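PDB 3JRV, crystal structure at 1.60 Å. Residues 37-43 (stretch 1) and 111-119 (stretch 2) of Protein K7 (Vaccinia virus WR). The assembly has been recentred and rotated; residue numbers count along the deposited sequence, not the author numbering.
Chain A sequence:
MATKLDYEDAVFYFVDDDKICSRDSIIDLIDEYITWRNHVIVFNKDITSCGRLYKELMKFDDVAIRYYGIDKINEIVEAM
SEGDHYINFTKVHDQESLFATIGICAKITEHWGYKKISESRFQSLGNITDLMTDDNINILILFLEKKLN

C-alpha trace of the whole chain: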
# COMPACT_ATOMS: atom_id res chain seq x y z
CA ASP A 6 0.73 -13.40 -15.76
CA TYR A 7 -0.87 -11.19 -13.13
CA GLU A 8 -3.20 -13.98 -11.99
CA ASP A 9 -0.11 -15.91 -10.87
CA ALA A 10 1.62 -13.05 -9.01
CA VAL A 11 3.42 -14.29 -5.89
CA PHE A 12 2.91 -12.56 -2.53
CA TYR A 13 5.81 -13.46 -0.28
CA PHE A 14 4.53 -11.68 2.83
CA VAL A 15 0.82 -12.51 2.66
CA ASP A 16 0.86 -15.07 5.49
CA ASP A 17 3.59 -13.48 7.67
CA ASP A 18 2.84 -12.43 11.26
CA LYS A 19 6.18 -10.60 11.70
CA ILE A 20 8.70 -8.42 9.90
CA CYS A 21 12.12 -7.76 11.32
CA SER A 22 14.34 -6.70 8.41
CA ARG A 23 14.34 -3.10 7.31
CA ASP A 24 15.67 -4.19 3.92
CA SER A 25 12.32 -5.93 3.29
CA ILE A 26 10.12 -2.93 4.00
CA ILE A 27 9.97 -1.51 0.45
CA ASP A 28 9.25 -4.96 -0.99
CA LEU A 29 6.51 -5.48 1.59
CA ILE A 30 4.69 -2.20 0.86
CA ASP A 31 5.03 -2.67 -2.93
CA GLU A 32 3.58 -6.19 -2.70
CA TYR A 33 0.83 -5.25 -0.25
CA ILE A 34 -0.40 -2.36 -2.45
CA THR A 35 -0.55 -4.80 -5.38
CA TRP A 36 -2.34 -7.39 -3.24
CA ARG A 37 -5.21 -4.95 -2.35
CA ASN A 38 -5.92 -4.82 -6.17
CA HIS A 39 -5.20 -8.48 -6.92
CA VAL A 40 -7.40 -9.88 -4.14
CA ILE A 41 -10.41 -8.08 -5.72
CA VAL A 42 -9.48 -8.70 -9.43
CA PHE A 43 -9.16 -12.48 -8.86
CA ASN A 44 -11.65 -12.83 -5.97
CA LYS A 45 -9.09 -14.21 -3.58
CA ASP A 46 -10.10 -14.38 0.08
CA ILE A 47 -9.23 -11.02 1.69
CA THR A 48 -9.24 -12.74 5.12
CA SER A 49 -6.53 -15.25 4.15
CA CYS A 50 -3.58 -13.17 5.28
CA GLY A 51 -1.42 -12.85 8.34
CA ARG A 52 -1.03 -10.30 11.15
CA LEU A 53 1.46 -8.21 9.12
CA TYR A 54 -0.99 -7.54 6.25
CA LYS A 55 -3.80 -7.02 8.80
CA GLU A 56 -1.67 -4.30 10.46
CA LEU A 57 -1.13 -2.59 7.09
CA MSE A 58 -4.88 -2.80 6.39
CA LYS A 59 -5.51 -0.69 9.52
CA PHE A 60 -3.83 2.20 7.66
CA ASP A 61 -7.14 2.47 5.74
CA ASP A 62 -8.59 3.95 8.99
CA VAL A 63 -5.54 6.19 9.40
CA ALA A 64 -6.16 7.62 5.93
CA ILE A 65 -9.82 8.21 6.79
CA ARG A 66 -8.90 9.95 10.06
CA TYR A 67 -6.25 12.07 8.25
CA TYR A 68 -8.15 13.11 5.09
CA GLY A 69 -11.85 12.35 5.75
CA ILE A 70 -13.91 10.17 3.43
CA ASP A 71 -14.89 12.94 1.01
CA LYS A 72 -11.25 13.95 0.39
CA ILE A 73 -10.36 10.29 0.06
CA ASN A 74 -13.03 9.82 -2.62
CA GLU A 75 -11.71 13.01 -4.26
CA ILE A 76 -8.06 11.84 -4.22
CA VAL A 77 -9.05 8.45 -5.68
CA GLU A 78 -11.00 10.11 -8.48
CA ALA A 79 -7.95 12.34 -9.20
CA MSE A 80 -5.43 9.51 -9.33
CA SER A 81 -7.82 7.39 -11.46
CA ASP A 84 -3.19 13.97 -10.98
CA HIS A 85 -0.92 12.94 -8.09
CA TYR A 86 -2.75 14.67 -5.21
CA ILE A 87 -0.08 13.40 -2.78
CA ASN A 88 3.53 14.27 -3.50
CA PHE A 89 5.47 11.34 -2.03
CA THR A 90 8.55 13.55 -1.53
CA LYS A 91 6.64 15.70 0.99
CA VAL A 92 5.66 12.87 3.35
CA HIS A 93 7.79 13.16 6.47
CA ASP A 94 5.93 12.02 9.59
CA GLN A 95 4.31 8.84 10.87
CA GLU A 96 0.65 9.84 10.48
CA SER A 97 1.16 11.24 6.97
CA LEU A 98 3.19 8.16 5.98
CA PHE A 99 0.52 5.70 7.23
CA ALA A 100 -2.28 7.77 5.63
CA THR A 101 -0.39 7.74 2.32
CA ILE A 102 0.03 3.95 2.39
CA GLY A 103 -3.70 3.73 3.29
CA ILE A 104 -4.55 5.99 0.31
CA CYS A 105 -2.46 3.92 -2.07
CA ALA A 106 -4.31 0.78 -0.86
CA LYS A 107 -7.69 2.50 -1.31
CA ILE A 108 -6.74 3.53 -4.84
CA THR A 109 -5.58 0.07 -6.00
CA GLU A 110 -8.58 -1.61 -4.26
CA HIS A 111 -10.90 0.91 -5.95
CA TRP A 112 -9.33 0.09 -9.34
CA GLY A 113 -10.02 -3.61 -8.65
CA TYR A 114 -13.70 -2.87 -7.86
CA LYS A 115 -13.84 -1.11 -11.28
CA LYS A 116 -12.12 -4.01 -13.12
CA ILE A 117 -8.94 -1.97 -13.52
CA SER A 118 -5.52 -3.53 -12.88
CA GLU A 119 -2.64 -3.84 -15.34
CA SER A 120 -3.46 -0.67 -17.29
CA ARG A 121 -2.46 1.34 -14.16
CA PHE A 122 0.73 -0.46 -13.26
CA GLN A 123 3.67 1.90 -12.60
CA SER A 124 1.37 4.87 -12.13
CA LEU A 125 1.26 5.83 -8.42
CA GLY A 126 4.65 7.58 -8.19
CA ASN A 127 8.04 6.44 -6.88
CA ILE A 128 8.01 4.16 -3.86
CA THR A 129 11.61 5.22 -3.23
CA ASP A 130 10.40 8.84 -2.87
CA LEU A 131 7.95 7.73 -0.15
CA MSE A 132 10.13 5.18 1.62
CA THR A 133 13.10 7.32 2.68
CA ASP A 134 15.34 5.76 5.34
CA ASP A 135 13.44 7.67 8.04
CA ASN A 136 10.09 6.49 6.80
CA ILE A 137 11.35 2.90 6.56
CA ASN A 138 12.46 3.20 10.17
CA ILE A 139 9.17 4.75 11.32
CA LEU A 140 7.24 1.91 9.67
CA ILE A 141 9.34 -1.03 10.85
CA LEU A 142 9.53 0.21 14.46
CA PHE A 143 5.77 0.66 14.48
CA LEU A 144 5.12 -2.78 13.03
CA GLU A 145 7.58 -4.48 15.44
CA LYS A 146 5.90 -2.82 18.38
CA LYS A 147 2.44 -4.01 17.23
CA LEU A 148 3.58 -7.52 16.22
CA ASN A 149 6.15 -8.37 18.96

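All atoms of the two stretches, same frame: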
# COMPACT_ATOMS: atom_id res chain seq x y z
N ARG A 37 -3.86 -5.53 -2.58
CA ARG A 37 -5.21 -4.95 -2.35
C ARG A 37 -5.98 -4.83 -3.69
O ARG A 37 -7.20 -4.78 -3.68
CB ARG A 37 -5.09 -3.55 -1.70
CG ARG A 37 -4.56 -3.67 -0.22
CD ARG A 37 -5.58 -4.41 0.69
NE ARG A 37 -6.88 -3.72 0.74
CZ ARG A 37 -7.20 -2.72 1.58
NH1 ARG A 37 -6.30 -2.19 2.41
NH2 ARG A 37 -8.42 -2.16 1.51
N ASN A 38 -5.27 -4.76 -4.82
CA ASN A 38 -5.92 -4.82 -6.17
C ASN A 38 -6.20 -6.27 -6.55
O ASN A 38 -7.32 -6.65 -6.94
CB ASN A 38 -4.98 -4.18 -7.20
CG ASN A 38 -5.55 -4.25 -8.60
OD1 ASN A 38 -5.21 -5.17 -9.37
ND2 ASN A 38 -6.39 -3.30 -8.95
N HIS A 39 -5.15 -7.09 -6.47
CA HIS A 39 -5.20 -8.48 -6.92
C HIS A 39 -6.28 -9.30 -6.24
O HIS A 39 -6.94 -10.12 -6.88
CB HIS A 39 -3.82 -9.10 -6.67
CG HIS A 39 -3.63 -10.45 -7.28
ND1 HIS A 39 -4.00 -11.61 -6.63
CD2 HIS A 39 -2.97 -10.83 -8.40
CE1 HIS A 39 -3.64 -12.65 -7.37
NE2 HIS A 39 -2.96 -12.20 -8.42
N VAL A 40 -6.45 -9.09 -4.92
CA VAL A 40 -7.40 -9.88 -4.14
C VAL A 40 -8.83 -9.61 -4.62
O VAL A 40 -9.66 -10.51 -4.58
CB VAL A 40 -7.21 -9.57 -2.59
CG1 VAL A 40 -7.80 -8.19 -2.27
CG2 VAL A 40 -7.81 -10.68 -1.73
N ILE A 41 -9.07 -8.40 -5.16
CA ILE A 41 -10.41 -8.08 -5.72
C ILE A 41 -10.53 -8.59 -7.17
O ILE A 41 -11.52 -9.28 -7.53
CB ILE A 41 -10.66 -6.55 -5.72
CG1 ILE A 41 -10.59 -5.96 -4.31
CG2 ILE A 41 -12.03 -6.22 -6.35
CD1 ILE A 41 -11.49 -6.62 -3.28
N VAL A 42 -9.52 -8.31 -7.99
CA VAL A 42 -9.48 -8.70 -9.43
C VAL A 42 -9.69 -10.21 -9.62
O VAL A 42 -10.44 -10.65 -10.54
CB VAL A 42 -8.15 -8.22 -10.09
CG1 VAL A 42 -7.97 -8.76 -11.53
CG2 VAL A 42 -8.15 -6.69 -10.12
N PHE A 43 -9.07 -11.02 -8.75
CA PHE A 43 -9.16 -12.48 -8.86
C PHE A 43 -10.05 -13.16 -7.79
O PHE A 43 -10.10 -14.40 -7.66
CB PHE A 43 -7.77 -13.11 -8.96
CG PHE A 43 -6.97 -12.60 -10.14
CD1 PHE A 43 -7.31 -12.97 -11.45
CD2 PHE A 43 -6.01 -11.64 -9.95
CE1 PHE A 43 -6.62 -12.45 -12.51
CE2 PHE A 43 -5.28 -11.13 -11.00
CZ PHE A 43 -5.63 -11.50 -12.29
N HIS A 111 -9.81 0.27 -5.21
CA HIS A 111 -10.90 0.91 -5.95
C HIS A 111 -10.80 0.48 -7.42
O HIS A 111 -11.82 0.14 -8.06
CB HIS A 111 -10.82 2.45 -5.82
CG HIS A 111 -11.85 3.16 -6.63
ND1 HIS A 111 -13.18 3.18 -6.26
CD2 HIS A 111 -11.79 3.80 -7.82
CE1 HIS A 111 -13.89 3.79 -7.19
NE2 HIS A 111 -13.08 4.18 -8.15
N TRP A 112 -9.58 0.53 -7.96
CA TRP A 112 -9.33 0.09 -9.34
C TRP A 112 -9.85 -1.35 -9.47
O TRP A 112 -10.59 -1.68 -10.42
CB TRP A 112 -7.85 0.19 -9.71
CG TRP A 112 -7.42 1.56 -9.95
CD1 TRP A 112 -8.21 2.59 -10.40
CD2 TRP A 112 -6.08 2.08 -9.90
NE1 TRP A 112 -7.45 3.71 -10.61
CE2 TRP A 112 -6.15 3.45 -10.28
CE3 TRP A 112 -4.84 1.54 -9.57
CZ2 TRP A 112 -5.02 4.27 -10.32
CZ3 TRP A 112 -3.71 2.37 -9.59
CH2 TRP A 112 -3.82 3.72 -9.98
N GLY A 113 -9.55 -2.23 -8.52
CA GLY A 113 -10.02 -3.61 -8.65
C GLY A 113 -11.55 -3.70 -8.67
O GLY A 113 -12.13 -4.53 -9.41
N TYR A 114 -12.23 -2.88 -7.86
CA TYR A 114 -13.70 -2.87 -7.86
C TYR A 114 -14.21 -2.47 -9.24
O TYR A 114 -15.31 -2.88 -9.59
CB TYR A 114 -14.29 -1.89 -6.82
CG TYR A 114 -14.47 -2.49 -5.43
CD1 TYR A 114 -13.39 -2.92 -4.67
CD2 TYR A 114 -15.75 -2.69 -4.91
CE1 TYR A 114 -13.58 -3.41 -3.37
CE2 TYR A 114 -15.95 -3.28 -3.66
CZ TYR A 114 -14.86 -3.64 -2.90
OH TYR A 114 -15.07 -4.12 -1.60
N LYS A 115 -13.45 -1.64 -9.96
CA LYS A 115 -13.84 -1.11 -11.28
C LYS A 115 -13.28 -1.95 -12.44
O LYS A 115 -13.28 -1.50 -13.60
CB LYS A 115 -13.34 0.34 -11.45
CG LYS A 115 -14.01 1.32 -10.50
CD LYS A 115 -15.53 1.25 -10.50
CE LYS A 115 -16.11 2.17 -9.44
NZ LYS A 115 -17.43 2.73 -9.85
N LYS A 116 -12.76 -3.13 -12.12
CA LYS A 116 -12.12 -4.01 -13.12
C LYS A 116 -10.91 -3.36 -13.83
O LYS A 116 -10.63 -3.60 -15.04
CB LYS A 116 -13.16 -4.55 -14.14
CG LYS A 116 -14.15 -5.54 -13.54
CD LYS A 116 -15.15 -6.06 -14.57
CE LYS A 116 -16.35 -6.72 -13.89
NZ LYS A 116 -15.93 -8.00 -13.25
N ILE A 117 -10.14 -2.60 -13.04
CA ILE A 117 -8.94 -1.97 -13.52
C ILE A 117 -7.76 -2.59 -12.79
O ILE A 117 -7.82 -2.75 -11.55
CB ILE A 117 -8.98 -0.47 -13.23
CG1 ILE A 117 -10.03 0.21 -14.13
CG2 ILE A 117 -7.63 0.12 -13.56
CD1 ILE A 117 -10.32 1.66 -13.72
N SER A 118 -6.70 -2.92 -13.52
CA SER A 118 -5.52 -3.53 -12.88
C SER A 118 -4.26 -3.19 -13.66
O SER A 118 -3.65 -2.11 -13.43
CB SER A 118 -5.69 -5.06 -12.71
OG SER A 118 -5.90 -5.72 -13.95
N GLU A 119 -3.91 -3.99 -14.68
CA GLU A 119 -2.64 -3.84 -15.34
C GLU A 119 -2.45 -2.52 -16.09
O GLU A 119 -1.33 -2.06 -16.26
CB GLU A 119 -2.41 -5.02 -16.30
CG GLU A 119 -2.62 -6.33 -15.57
CD GLU A 119 -2.27 -7.53 -16.43
OE1 GLU A 119 -1.20 -7.49 -17.05
OE2 GLU A 119 -3.09 -8.46 -16.47

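Two helix ends meet here, residues 37-42 and 111-114, and the loop that follows the second helix completes the contact. The backbones come closest at Asn38 and Gly113, whose CA atoms lie 4.9 Å apart. Such an approach requires a residue without a side chain on one side: an ideal CB on Gly113 would point toward the first stretch, falling 3.0 Å from Ile41 CB, a clash, and 3.1 Å from Asn38 O. The contact is modest, burying 304 Å² summed over both sides, and Ile41, Asn38 and Gly113 contribute most of it.

Ile41 directs its CA-to-CB bond toward the second stretch. Its CG2 methyl packs on the glycine backbone, with Ile41 CG2 3.5 Å from Gly113 C, and continues to Tyr114 N at 3.7 Å. The side chain also meets the tyrosine ring, Ile41 CD1 lying 3.8 Å from Tyr114 CE1 and Ile41 CG2 3.9 Å from Tyr114 CD1. This is an apolar contact, with Ile41 CD1 at an oblique approach; the CA-to-CB bond of Tyr114 points away, but the end of its side chain comes nearer.

Asn38 supplies the polar link. Its CA-to-CB bond runs sideways, but with chi1 at 178° (t) the amide reaches the loop, where Asn38 ND2 donates a hydrogen bond to Ile117 O at 3.0 Å and an N-H...acceptor angle of 163°, close to linear. Asn38 ND2 also lies 3.4 Å from Gly113 N, but both are donors, so that proximity is packing alone. Ile117 itself is tied back to the helix end, Ile117 N donating a hydrogen bond to Trp112 O at 2.8 Å.

Val42 adds a smaller apolar contact. Its CG2 methyl sits 3.9 Å from Gly113 CA and equally 3.9 Å from Ser118 CB, so one methyl touches both helix and loop. Ser118 CB also packs against Asn38 OD1 at 3.4 Å.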